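PDB 2P3E: diaminopimelate decarboxylase, which probably decarboxylates meso-2,6-diaminopimelate to L-lysine, the last step of lysine biosynthesis by the diaminopimelate route, with pyridoxal 5'-phosphate as cofactor. Local coordinates for residues B[126-131]-B[238-243]; B[182-187]-B[230-235]; B[217-222]-B[266-271]; B[224-229]-B[272-277]. All blocks are in the same frame, centred on the assembly; numbering follows the deposited sequence.

Contact 1: B[126-131]-B[238-243]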
loop_
_atom_site.group_PDB
_atom_site.type_symbol
_atom_site.label_atom_id
_atom_site.label_comp_id
_atom_site.label_asym_id
_atom_site.label_seq_id
_atom_site.Cartn_x
_atom_site.Cartn_y
_atom_site.Cartn_z
ATOM N N MET B 126 15.303 13.965 21.236
ATOM C CA MET B 126 16.471 13.362 20.648
ATOM C C MET B 126 16.237 12.938 19.197
ATOM O O MET B 126 15.208 12.342 18.882
ATOM C CB MET B 126 16.822 12.134 21.488
ATOM C CG MET B 126 18.140 11.480 21.225
ATOM S SD MET B 126 18.491 10.413 22.628
ATOM C CE MET B 126 17.591 8.892 22.274
ATOM N N PHE B 127 17.209 13.251 18.338
ATOM C CA PHE B 127 17.325 12.654 17.006
ATOM C C PHE B 127 18.168 11.374 17.074
ATOM O O PHE B 127 19.325 11.391 17.550
ATOM C CB PHE B 127 17.996 13.624 16.035
ATOM C CG PHE B 127 17.173 14.833 15.715
ATOM C CD1 PHE B 127 16.328 14.844 14.608
ATOM C CD2 PHE B 127 17.219 15.958 16.545
ATOM C CE1 PHE B 127 15.550 15.979 14.323
ATOM C CE2 PHE B 127 16.449 17.096 16.266
ATOM C CZ PHE B 127 15.623 17.105 15.155
ATOM N N ASN B 128 17.589 10.266 16.621
ATOM C CA ASN B 128 18.342 9.026 16.441
ATOM C C ASN B 128 18.913 8.993 15.035
ATOM O O ASN B 128 18.207 8.718 14.051
ATOM C CB ASN B 128 17.485 7.789 16.766
ATOM C CG ASN B 128 17.099 7.733 18.229
ATOM O OD1 ASN B 128 17.908 8.063 19.106
ATOM N ND2 ASN B 128 15.874 7.315 18.507
ATOM N N VAL B 129 20.210 9.291 14.963
ATOM C CA VAL B 129 20.878 9.609 13.733
ATOM C C VAL B 129 21.328 8.352 12.998
ATOM O O VAL B 129 21.903 7.422 13.589
ATOM C CB VAL B 129 22.056 10.617 13.962
ATOM C CG1 VAL B 129 22.820 10.840 12.699
ATOM C CG2 VAL B 129 21.518 11.971 14.454
ATOM N N GLU B 130 21.065 8.375 11.694
ATOM C CA GLU B 130 21.234 7.249 10.790
ATOM C C GLU B 130 22.440 7.376 9.847
ATOM O O GLU B 130 22.813 6.395 9.201
ATOM C CB GLU B 130 19.946 7.068 9.972
ATOM C CG GLU B 130 18.745 6.599 10.792
ATOM C CD GLU B 130 18.815 5.129 11.204
ATOM O OE1 GLU B 130 19.743 4.401 10.773
ATOM O OE2 GLU B 130 17.919 4.707 11.958
ATOM N N SER B 131 23.049 8.570 9.766
ATOM C CA SER B 131 24.257 8.751 8.957
ATOM C C SER B 131 25.113 9.935 9.407
ATOM O O SER B 131 24.650 10.839 10.103
ATOM C CB SER B 131 23.910 8.912 7.462
ATOM O OG SER B 131 23.140 10.088 7.278
ATOM N N TYR B 238 20.545 9.336 27.855
ATOM C CA TYR B 238 19.493 8.398 27.393
ATOM C C TYR B 238 20.036 7.162 26.678
ATOM O O TYR B 238 20.946 7.248 25.864
ATOM C CB TYR B 238 18.476 9.091 26.463
ATOM C CG TYR B 238 17.970 10.385 27.043
ATOM C CD1 TYR B 238 17.000 10.393 28.056
ATOM C CD2 TYR B 238 18.474 11.593 26.601
ATOM C CE1 TYR B 238 16.548 11.600 28.617
ATOM C CE2 TYR B 238 18.030 12.795 27.141
ATOM C CZ TYR B 238 17.085 12.785 28.155
ATOM O OH TYR B 238 16.676 13.997 28.680
ATOM N N LEU B 239 19.454 6.023 27.005
ATOM C CA LEU B 239 19.702 4.785 26.289
ATOM C C LEU B 239 18.364 4.316 25.762
ATOM O O LEU B 239 17.512 3.839 26.514
ATOM C CB LEU B 239 20.310 3.722 27.198
ATOM C CG LEU B 239 21.696 4.034 27.775
ATOM C CD1 LEU B 239 22.161 2.861 28.641
ATOM C CD2 LEU B 239 22.721 4.361 26.678
ATOM N N ASP B 240 18.186 4.501 24.462
ATOM C CA ASP B 240 16.961 4.135 23.776
ATOM C C ASP B 240 17.176 2.738 23.168
ATOM O O ASP B 240 17.893 2.588 22.180
ATOM C CB ASP B 240 16.654 5.202 22.701
ATOM C CG ASP B 240 15.334 4.971 21.989
ATOM O OD1 ASP B 240 14.823 3.830 21.989
ATOM O OD2 ASP B 240 14.822 5.950 21.404
ATOM N N ILE B 241 16.540 1.729 23.760
ATOM C CA ILE B 241 16.809 0.352 23.376
ATOM C C ILE B 241 15.778 -0.200 22.385
ATOM O O ILE B 241 15.759 -1.391 22.097
ATOM C CB ILE B 241 17.026 -0.561 24.604
ATOM C CG1 ILE B 241 15.804 -0.547 25.529
ATOM C CG2 ILE B 241 18.249 -0.084 25.389
ATOM C CD1 ILE B 241 15.831 -1.654 26.611
ATOM N N GLY B 242 14.933 0.678 21.862
ATOM C CA GLY B 242 14.089 0.333 20.720
ATOM C C GLY B 242 12.806 -0.379 21.072
ATOM O O GLY B 242 12.402 -0.455 22.252
ATOM N N GLY B 243 12.148 -0.897 20.034
ATOM C CA GLY B 243 10.928 -1.661 20.229
ATOM C C GLY B 243 11.171 -3.078 19.756
ATOM O O GLY B 243 12.268 -3.619 19.932
#
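Met126 and Asn128 meet Tyr238 and Asp240 across the inside of a parallel beta barrel: a buried contact between two strands that are not neighbours in the sheet. The short axes of strands 126-129 and 238-240 come no closer than 10.4 Å and are inclined by 52°, so side chains alone make the contact, and strands 149-156 and 196-202 lie between them in the sheet order. Met126 works at two levels. Its SD lies 4.1 Å from Tyr238 CB and 5.2 Å from the centre of the Tyr238 ring, a Met-aromatic contact in which the sulfur meets the ring obliquely and the two chains run alongside each other, pointing opposite ways. With CG anti to the backbone N (chi1 -169°) the Met126 chain runs out almost straight, then bends at chi3, which sets Met126 CE 3.8 Å from Asp240 CB. Two residues on along both strands, the Asn128 side chain comes in at about a right angle to that of Asp240, the amide and carboxylate planes 70° apart. Asn128 ND2 gives a weak hydrogen bond, 3.4 Å long, to Asp240 OD2. The other oxygen, Asp240 OD1, accepts from Gly242 N at 3.2 Å, which closes an Asx turn, so each carboxylate oxygen has a donor, a weak one at OD2. Glu279, a probable cofactor-binding residue, brings its OE2 close to Asp240 OD2, placing the contact beside that site. Inward-facing strand residues filling the barrel and reaching a cofactor site are characteristic of the TIM-barrel domain of the class-II, alanine-racemase-like decarboxylases.

Contact 2: B[182-187]-B[230-235]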
loop_
_atom_site.group_PDB
_atom_site.type_symbol
_atom_site.label_atom_id
_atom_site.label_comp_id
_atom_site.label_asym_id
_atom_site.label_seq_id
_atom_site.Cartn_x
_atom_site.Cartn_y
_atom_site.Cartn_z
ATOM N N GLU B 182 31.986 0.669 15.077
ATOM C CA GLU B 182 32.422 1.893 14.394
ATOM C C GLU B 182 31.634 3.131 14.848
ATOM O O GLU B 182 31.816 4.234 14.304
ATOM C CB GLU B 182 32.273 1.718 12.881
ATOM C CG GLU B 182 33.259 0.736 12.257
ATOM N N ALA B 183 30.762 2.954 15.845
ATOM C CA ALA B 183 29.907 4.041 16.332
ATOM C C ALA B 183 30.701 5.081 17.113
ATOM O O ALA B 183 30.343 6.265 17.135
ATOM C CB ALA B 183 28.778 3.488 17.182
ATOM N N GLN B 184 31.789 4.649 17.742
ATOM C CA GLN B 184 32.579 5.557 18.562
ATOM C C GLN B 184 33.233 6.650 17.713
ATOM O O GLN B 184 33.370 7.794 18.161
ATOM C CB GLN B 184 33.606 4.782 19.384
ATOM C CG GLN B 184 33.838 5.388 20.760
ATOM C CD GLN B 184 34.509 4.438 21.715
ATOM O OE1 GLN B 184 35.656 4.650 22.101
ATOM N NE2 GLN B 184 33.806 3.376 22.101
ATOM N N LYS B 185 33.610 6.287 16.483
ATOM C CA LYS B 185 34.134 7.238 15.495
ATOM C C LYS B 185 33.119 8.308 15.108
ATOM O O LYS B 185 33.480 9.471 14.912
ATOM C CB LYS B 185 34.633 6.512 14.238
ATOM C CG LYS B 185 36.007 5.848 14.408
ATOM C CD LYS B 185 36.515 5.286 13.082
ATOM C CE LYS B 185 36.141 3.806 12.904
ATOM N NZ LYS B 185 36.688 3.262 11.620
ATOM N N GLU B 186 31.850 7.919 14.998
ATOM C CA GLU B 186 30.794 8.893 14.764
ATOM C C GLU B 186 30.526 9.796 15.962
ATOM O O GLU B 186 30.178 10.953 15.777
ATOM C CB GLU B 186 29.498 8.217 14.284
ATOM C CG GLU B 186 29.500 7.942 12.782
ATOM C CD GLU B 186 28.172 7.428 12.277
ATOM O OE1 GLU B 186 27.120 8.073 12.521
ATOM O OE2 GLU B 186 28.184 6.364 11.619
ATOM N N TYR B 187 30.660 9.264 17.177
ATOM C CA TYR B 187 30.493 10.069 18.391
ATOM C C TYR B 187 31.614 11.108 18.512
ATOM O O TYR B 187 31.376 12.268 18.872
ATOM C CB TYR B 187 30.442 9.182 19.643
ATOM C CG TYR B 187 29.057 8.645 19.917
ATOM C CD1 TYR B 187 28.694 7.358 19.519
ATOM C CD2 TYR B 187 28.103 9.439 20.547
ATOM C CE1 TYR B 187 27.410 6.870 19.751
ATOM C CE2 TYR B 187 26.812 8.961 20.791
ATOM C CZ TYR B 187 26.473 7.686 20.381
ATOM O OH TYR B 187 25.203 7.218 20.618
ATOM N N THR B 230 31.203 7.205 28.360
ATOM C CA THR B 230 31.225 7.906 29.653
ATOM C C THR B 230 32.676 8.119 30.149
ATOM O O THR B 230 33.012 9.190 30.654
ATOM C CB THR B 230 30.371 7.195 30.717
ATOM O OG1 THR B 230 29.014 7.088 30.256
ATOM C CG2 THR B 230 30.368 7.986 32.044
ATOM N N GLN B 231 33.516 7.101 29.974
ATOM C CA GLN B 231 34.947 7.197 30.302
ATOM C C GLN B 231 35.650 8.265 29.451
ATOM O O GLN B 231 36.494 9.016 29.956
ATOM C CB GLN B 231 35.613 5.826 30.142
ATOM C CG GLN B 231 37.095 5.783 30.545
ATOM N NE2 GLN B 231 40.561 4.957 30.563
ATOM N N LYS B 232 35.279 8.347 28.172
ATOM C CA LYS B 232 35.836 9.347 27.250
ATOM C C LYS B 232 35.315 10.770 27.473
ATOM O O LYS B 232 35.760 11.705 26.809
ATOM C CB LYS B 232 35.643 8.924 25.784
ATOM C CG LYS B 232 36.383 7.654 25.437
ATOM C CD LYS B 232 36.498 7.437 23.948
ATOM C CE LYS B 232 37.418 6.246 23.657
ATOM N NZ LYS B 232 38.824 6.444 24.161
ATOM N N GLY B 233 34.389 10.941 28.408
ATOM C CA GLY B 233 33.898 12.270 28.735
ATOM C C GLY B 233 32.547 12.680 28.147
ATOM O O GLY B 233 32.120 13.823 28.330
ATOM N N PHE B 234 31.866 11.766 27.454
ATOM C CA PHE B 234 30.524 12.062 26.931
ATOM C C PHE B 234 29.479 11.962 28.051
ATOM O O PHE B 234 29.625 11.152 28.973
ATOM C CB PHE B 234 30.134 11.110 25.783
ATOM C CG PHE B 234 30.986 11.254 24.552
ATOM C CD1 PHE B 234 30.586 12.081 23.506
ATOM C CD2 PHE B 234 32.181 10.557 24.431
ATOM C CE1 PHE B 234 31.373 12.219 22.352
ATOM C CE2 PHE B 234 32.973 10.690 23.292
ATOM C CZ PHE B 234 32.567 11.514 22.246
ATOM N N ASP B 235 28.435 12.782 27.961
ATOM C CA ASP B 235 27.343 12.760 28.914
ATOM C C ASP B 235 26.128 12.087 28.260
ATOM O O ASP B 235 25.283 12.751 27.662
ATOM C CB ASP B 235 26.992 14.182 29.375
ATOM C CG ASP B 235 25.902 14.207 30.454
ATOM O OD1 ASP B 235 25.581 13.152 31.041
ATOM O OD2 ASP B 235 25.352 15.299 30.710
#
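The ring of Phe234 comes up obliquely against the backbone of Tyr187, its CE1 3.5 Å from Tyr187 O. The far corner of the ring, Phe234 CZ, also reaches the side chain, 4.1 Å from Tyr187 CB. The Tyr187 ring itself is turned elsewhere: with CG beside the backbone N (chi1 -85°) it runs toward the barrel strands, where its OH is held by Gly200 O and Ile153 N. The two aromatic residues therefore do not stack; Phe234 packs on the base of Tyr187, and both side chains also touch Ile198 of strand 196-202. Nearer the surface the chains of Gln184 and Lys232 come together, but their detailed fit is doubtful in the model. Gln184 NE2 has a weak hydrogen bond to Ser228 OG on helix 214-231. What presents Phe234 and Lys232 to helix 183-191 is the end of helix 214-231: Gly233 turns to positive phi (101°) and its N bonds back to Thr230 O at 3.2 Å, while Phe234 N probably bonds to Leu229 O, the second bond of the motif. The chain thus leaves the helix sharply, and Phe234 packs back against Leu229. This is a Schellman motif whose following hydrophobic residue packs on the neighbouring helix, joining two consecutive outer helices of the TIM-type barrel.

Contact 3: B[217-222]-B[266-271]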
loop_
_atom_site.group_PDB
_atom_site.type_symbol
_atom_site.label_atom_id
_atom_site.label_comp_id
_atom_site.label_asym_id
_atom_site.label_seq_id
_atom_site.Cartn_x
_atom_site.Cartn_y
_atom_site.Cartn_z
ATOM N N GLU B 217 22.335 -9.725 24.572
ATOM C CA GLU B 217 23.611 -9.415 23.914
ATOM C C GLU B 217 23.581 -8.023 23.307
ATOM O O GLU B 217 24.554 -7.277 23.411
ATOM C CB GLU B 217 23.982 -10.447 22.827
ATOM C CG GLU B 217 25.358 -10.158 22.156
ATOM C CD GLU B 217 25.746 -11.165 21.069
ATOM O OE1 GLU B 217 24.931 -12.047 20.718
ATOM O OE2 GLU B 217 26.892 -11.061 20.560
ATOM N N ALA B 218 22.452 -7.691 22.681
ATOM C CA ALA B 218 22.260 -6.385 22.048
ATOM C C ALA B 218 22.451 -5.262 23.046
ATOM O O ALA B 218 23.267 -4.360 22.830
ATOM C CB ALA B 218 20.863 -6.302 21.394
ATOM N N VAL B 219 21.690 -5.318 24.137
ATOM C CA VAL B 219 21.769 -4.310 25.193
ATOM C C VAL B 219 23.143 -4.332 25.898
ATOM O O VAL B 219 23.648 -3.287 26.299
ATOM C CB VAL B 219 20.567 -4.435 26.201
ATOM C CG1 VAL B 219 20.703 -3.472 27.369
ATOM C CG2 VAL B 219 19.226 -4.192 25.466
ATOM N N GLU B 220 23.745 -5.513 26.016
ATOM C CA GLU B 220 25.102 -5.634 26.571
ATOM C C GLU B 220 26.085 -4.794 25.765
ATOM O O GLU B 220 26.865 -4.034 26.329
ATOM C CB GLU B 220 25.542 -7.094 26.611
ATOM C CG GLU B 220 26.908 -7.321 27.211
ATOM C CD GLU B 220 27.462 -8.682 26.832
ATOM O OE1 GLU B 220 27.690 -8.911 25.615
ATOM O OE2 GLU B 220 27.665 -9.525 27.736
ATOM N N LYS B 221 26.004 -4.894 24.444
ATOM C CA LYS B 221 26.852 -4.085 23.557
ATOM C C LYS B 221 26.637 -2.593 23.766
ATOM O O LYS B 221 27.591 -1.818 23.778
ATOM C CB LYS B 221 26.598 -4.438 22.081
ATOM C CG LYS B 221 26.799 -5.899 21.701
ATOM C CD LYS B 221 28.245 -6.322 21.748
ATOM C CE LYS B 221 28.405 -7.753 21.213
ATOM N NZ LYS B 221 29.850 -8.137 21.267
ATOM N N VAL B 222 25.374 -2.187 23.902
ATOM C CA VAL B 222 25.045 -0.785 24.143
ATOM C C VAL B 222 25.562 -0.306 25.500
ATOM O O VAL B 222 26.070 0.821 25.613
ATOM C CB VAL B 222 23.527 -0.512 23.996
ATOM C CG1 VAL B 222 23.166 0.860 24.563
ATOM C CG2 VAL B 222 23.130 -0.587 22.515
ATOM N N LYS B 266 17.296 -6.524 33.731
ATOM C CA LYS B 266 17.431 -5.835 35.020
ATOM C C LYS B 266 18.900 -5.679 35.426
ATOM O O LYS B 266 19.372 -4.566 35.669
ATOM C CB LYS B 266 16.670 -6.567 36.132
ATOM C CG LYS B 266 16.707 -5.808 37.470
ATOM C CD LYS B 266 16.445 -6.712 38.665
ATOM C CE LYS B 266 16.408 -5.877 39.965
ATOM N NZ LYS B 266 15.643 -6.598 41.012
ATOM N N ASP B 267 19.617 -6.796 35.477
ATOM C CA ASP B 267 20.981 -6.772 36.001
ATOM C C ASP B 267 21.911 -5.982 35.079
ATOM O O ASP B 267 22.746 -5.210 35.543
ATOM C CB ASP B 267 21.496 -8.185 36.260
ATOM C CG ASP B 267 20.798 -8.852 37.442
ATOM O OD1 ASP B 267 20.011 -8.206 38.160
ATOM O OD2 ASP B 267 21.017 -10.056 37.645
ATOM N N LEU B 268 21.726 -6.163 33.776
ATOM C CA LEU B 268 22.447 -5.401 32.776
ATOM C C LEU B 268 22.258 -3.886 32.940
ATOM O O LEU B 268 23.234 -3.137 32.898
ATOM C CB LEU B 268 22.012 -5.871 31.388
ATOM C CG LEU B 268 22.860 -5.672 30.143
ATOM C CD1 LEU B 268 24.344 -6.030 30.363
ATOM C CD2 LEU B 268 22.266 -6.517 29.006
ATOM N N LEU B 269 21.016 -3.444 33.151
ATOM C CA LEU B 269 20.701 -2.013 33.262
ATOM C C LEU B 269 21.065 -1.409 34.618
ATOM O O LEU B 269 21.122 -0.181 34.768
ATOM C CB LEU B 269 19.228 -1.732 32.927
ATOM C CG LEU B 269 18.762 -2.105 31.511
ATOM C CD1 LEU B 269 17.263 -1.913 31.337
ATOM C CD2 LEU B 269 19.558 -1.353 30.425
ATOM N N GLU B 270 21.314 -2.256 35.611
ATOM C CA GLU B 270 21.830 -1.755 36.881
ATOM C C GLU B 270 23.204 -1.084 36.708
ATOM O O GLU B 270 23.592 -0.255 37.535
ATOM C CB GLU B 270 21.839 -2.854 37.950
ATOM C CG GLU B 270 22.295 -2.404 39.339
ATOM C CD GLU B 270 21.641 -1.093 39.855
ATOM O OE1 GLU B 270 20.403 -0.925 39.757
ATOM O OE2 GLU B 270 22.388 -0.232 40.383
ATOM N N ASN B 271 23.903 -1.396 35.615
ATOM C CA ASN B 271 25.205 -0.797 35.321
ATOM C C ASN B 271 25.135 0.664 34.878
ATOM O O ASN B 271 26.158 1.333 34.798
ATOM C CB ASN B 271 25.921 -1.588 34.225
ATOM C CG ASN B 271 26.324 -2.987 34.676
ATOM O OD1 ASN B 271 27.136 -3.149 35.589
ATOM N ND2 ASN B 271 25.774 -3.999 34.020
#
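Leu268 reaches from helix 258-269 onto helix 214-231, landing on Val219 and Glu220. Its CB leaves toward the other helix, and chi1 of -158° carries CG away from the backbone N, toward Val219. Leu268 CG already lies 4.1 Å from Val219 CG1. There the side chain forks. Leu268 CD1 turns over the backbone of Glu220, 3.9 Å from Glu220 CA, and also touches the CB of that residue. Leu268 CD2 goes deeper: it is 3.8 Å from Val219 CG1 and comes to 3.5 Å from Glu220 N, so the methyl is pressed against the main chain of the helix. Val219 has a second neighbour in Leu269, whose side chain crosses it at about a right angle and puts CD2 3.9 Å from the same CG1 methyl, which thereby touches both leucines. The carboxylate of Glu220 pairs with Arg216 one turn back, leaving its CB for the leucine. Further along the chain, Asn271 folds back so that its ND2 bonds to Leu268 O at 2.9 Å; Asn271 N uses the same oxygen, approaching from the same face of the carbonyl plane. Two donors from one residue thus tie off the carbonyl of the very leucine that makes the contact. Across the two segments there is no hydrogen bond: these outer helices are held here by branched apolar side chains and close packing, while the Glu220 carboxylate turns away to Arg216.

Contact 4: B[224-229]-B[272-277]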
loop_
_atom_site.group_PDB
_atom_site.type_symbol
_atom_site.label_atom_id
_atom_site.label_comp_id
_atom_site.label_asym_id
_atom_site.label_seq_id
_atom_site.Cartn_x
_atom_site.Cartn_y
_atom_site.Cartn_z
ATOM N N SER B 224 28.136 -1.572 27.163
ATOM C CA SER B 224 29.588 -1.431 26.961
ATOM C C SER B 224 29.963 -0.146 26.222
ATOM O O SER B 224 30.927 0.525 26.608
ATOM C CB SER B 224 30.158 -2.638 26.222
ATOM O OG SER B 224 29.821 -3.817 26.952
ATOM N N LEU B 225 29.226 0.189 25.157
ATOM C CA LEU B 225 29.459 1.463 24.467
ATOM C C LEU B 225 29.226 2.641 25.413
ATOM O O LEU B 225 29.997 3.603 25.415
ATOM C CB LEU B 225 28.571 1.623 23.216
ATOM C CG LEU B 225 28.782 2.916 22.391
ATOM C CD1 LEU B 225 30.226 3.063 21.867
ATOM C CD2 LEU B 225 27.800 2.952 21.222
ATOM N N TYR B 226 28.159 2.566 26.200
ATOM C CA TYR B 226 27.844 3.604 27.181
ATOM C C TYR B 226 29.021 3.811 28.146
ATOM O O TYR B 226 29.436 4.943 28.394
ATOM C CB TYR B 226 26.581 3.217 27.939
ATOM C CG TYR B 226 26.310 3.992 29.209
ATOM C CD1 TYR B 226 25.636 5.208 29.169
ATOM C CD2 TYR B 226 26.709 3.495 30.459
ATOM C CE1 TYR B 226 25.353 5.914 30.328
ATOM C CE2 TYR B 226 26.450 4.217 31.636
ATOM C CZ TYR B 226 25.757 5.416 31.545
ATOM O OH TYR B 226 25.481 6.146 32.657
ATOM N N GLU B 227 29.549 2.708 28.673
ATOM C CA GLU B 227 30.676 2.770 29.605
ATOM C C GLU B 227 31.885 3.419 28.964
ATOM O O GLU B 227 32.508 4.282 29.562
ATOM C CB GLU B 227 31.046 1.377 30.096
ATOM C CG GLU B 227 29.966 0.763 30.942
ATOM C CD GLU B 227 29.936 1.319 32.358
ATOM O OE1 GLU B 227 31.005 1.803 32.820
ATOM O OE2 GLU B 227 28.855 1.260 33.001
ATOM N N SER B 228 32.196 2.997 27.743
ATOM C CA SER B 228 33.310 3.545 26.990
ATOM C C SER B 228 33.156 5.049 26.690
ATOM O O SER B 228 34.110 5.819 26.861
ATOM C CB SER B 228 33.485 2.739 25.707
ATOM O OG SER B 228 34.624 3.182 25.000
ATOM N N LEU B 229 31.972 5.470 26.240
ATOM C CA LEU B 229 31.707 6.896 25.987
ATOM C C LEU B 229 31.755 7.737 27.264
ATOM O O LEU B 229 32.278 8.855 27.252
ATOM C CB LEU B 229 30.358 7.088 25.270
ATOM C CG LEU B 229 30.265 6.515 23.846
ATOM C CD1 LEU B 229 28.845 6.625 23.311
ATOM C CD2 LEU B 229 31.274 7.189 22.898
ATOM N N VAL B 272 23.938 1.146 34.553
ATOM C CA VAL B 272 23.832 2.461 33.925
ATOM C C VAL B 272 22.986 3.468 34.706
ATOM O O VAL B 272 22.026 3.101 35.390
ATOM C CB VAL B 272 23.372 2.347 32.447
ATOM C CG1 VAL B 272 24.268 1.356 31.685
ATOM C CG2 VAL B 272 21.939 1.932 32.357
ATOM N N LYS B 273 23.377 4.732 34.618
ATOM C CA LYS B 273 22.650 5.826 35.251
ATOM C C LYS B 273 21.653 6.470 34.281
ATOM O O LYS B 273 20.759 7.207 34.706
ATOM C CB LYS B 273 23.621 6.914 35.742
ATOM C CG LYS B 273 24.508 6.515 36.906
ATOM C CD LYS B 273 25.188 7.765 37.507
ATOM C CE LYS B 273 26.276 8.298 36.586
ATOM N NZ LYS B 273 26.934 9.515 37.200
ATOM N N ALA B 274 21.834 6.213 32.987
ATOM C CA ALA B 274 21.003 6.802 31.938
ATOM C C ALA B 274 19.516 6.467 32.074
ATOM O O ALA B 274 19.153 5.422 32.617
ATOM C CB ALA B 274 21.525 6.393 30.571
ATOM N N LYS B 275 18.656 7.376 31.613
ATOM C CA LYS B 275 17.224 7.087 31.508
ATOM C C LYS B 275 17.006 6.200 30.289
ATOM O O LYS B 275 17.547 6.478 29.209
ATOM C CB LYS B 275 16.401 8.373 31.386
ATOM C CG LYS B 275 14.862 8.157 31.437
ATOM C CD LYS B 275 14.156 9.426 31.845
ATOM C CE LYS B 275 12.645 9.282 31.784
ATOM N NZ LYS B 275 12.118 8.662 33.048
ATOM N N ILE B 276 16.214 5.145 30.479
ATOM C CA ILE B 276 15.973 4.146 29.446
ATOM C C ILE B 276 14.750 4.595 28.646
ATOM O O ILE B 276 13.801 5.134 29.209
ATOM C CB ILE B 276 15.749 2.740 30.053
ATOM C CG1 ILE B 276 16.905 2.349 31.015
ATOM C CG2 ILE B 276 15.516 1.672 28.935
ATOM C CD1 ILE B 276 18.330 2.481 30.418
ATOM N N ILE B 277 14.816 4.420 27.331
ATOM C CA ILE B 277 13.689 4.710 26.447
ATOM C C ILE B 277 13.355 3.418 25.703
ATOM O O ILE B 277 14.254 2.736 25.216
ATOM C CB ILE B 277 14.011 5.839 25.444
ATOM C CG1 ILE B 277 14.444 7.121 26.183
ATOM C CG2 ILE B 277 12.774 6.133 24.527
ATOM C CD1 ILE B 277 14.838 8.296 25.261
#
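A first torsion of 165° swings Tyr226 CG away from its backbone N and sends the ring out from helix 214-231 toward Val272 and Ala274, while chi1 of -52° at Val272 sets CG1 beside its own backbone N, turned to the ring. This is helix-on-loop packing in the TIM-type barrel: residues 272-274 form the turn between helix 258-269 and strand 275-278, and the ring of the preceding outer helix lies against it. Val272 sits over one face of the tyrosine. Val272 CB is 4.1 Å from the centre of the Tyr226 ring, over the face, a CH-pi contact, and the Val272 CG1 methyl presses on the same ring 3.5 Å from Tyr226 CD2. Ala274 meets the ring obliquely on the same side of its plane, nearer CE1, with Ala274 CB 3.9 Å from Tyr226 CE1. Leu239 of strand 238-240 touches Tyr226, Val272 and Ala274 alike, and Ile201 and Ile236 add to the apolar surroundings. Beyond the turn the chain enters the sheet, where Lys275 and Ile277 make backbone bonds to Leu239. Lys273 takes part mainly through its main chain; its CB touches the tyrosine hydroxyl, and the rest of the side chain leads away from the helix. The hydroxyl brings a polar main-chain group into an otherwise apolar contact: Tyr226 OH accepts the hydrogen of Lys273 N, 3.2 Å away with an N-H...O angle of 155°.

From the N terminus, strand 126-129 comes first, and contact 1 closes the longest of the four loops when the chain returns as strand 238-240. Contact 2 is nested inside it, joining helix 183-191 to the end of helix 214-231. Contacts 3 and 4 both start on helix 214-231 and close only after strand 238-240, on helix 258-269 and on the turn before strand 275-278; each crosses contact 1, contact 2 and the other. Helix 214-231 is thus common to contacts 2, 3 and 4. Contact 1 works inside the barrel, the others outside it, and backbone pairing of Leu239 and Ile241 with Ile277 links contacts 1 and 4.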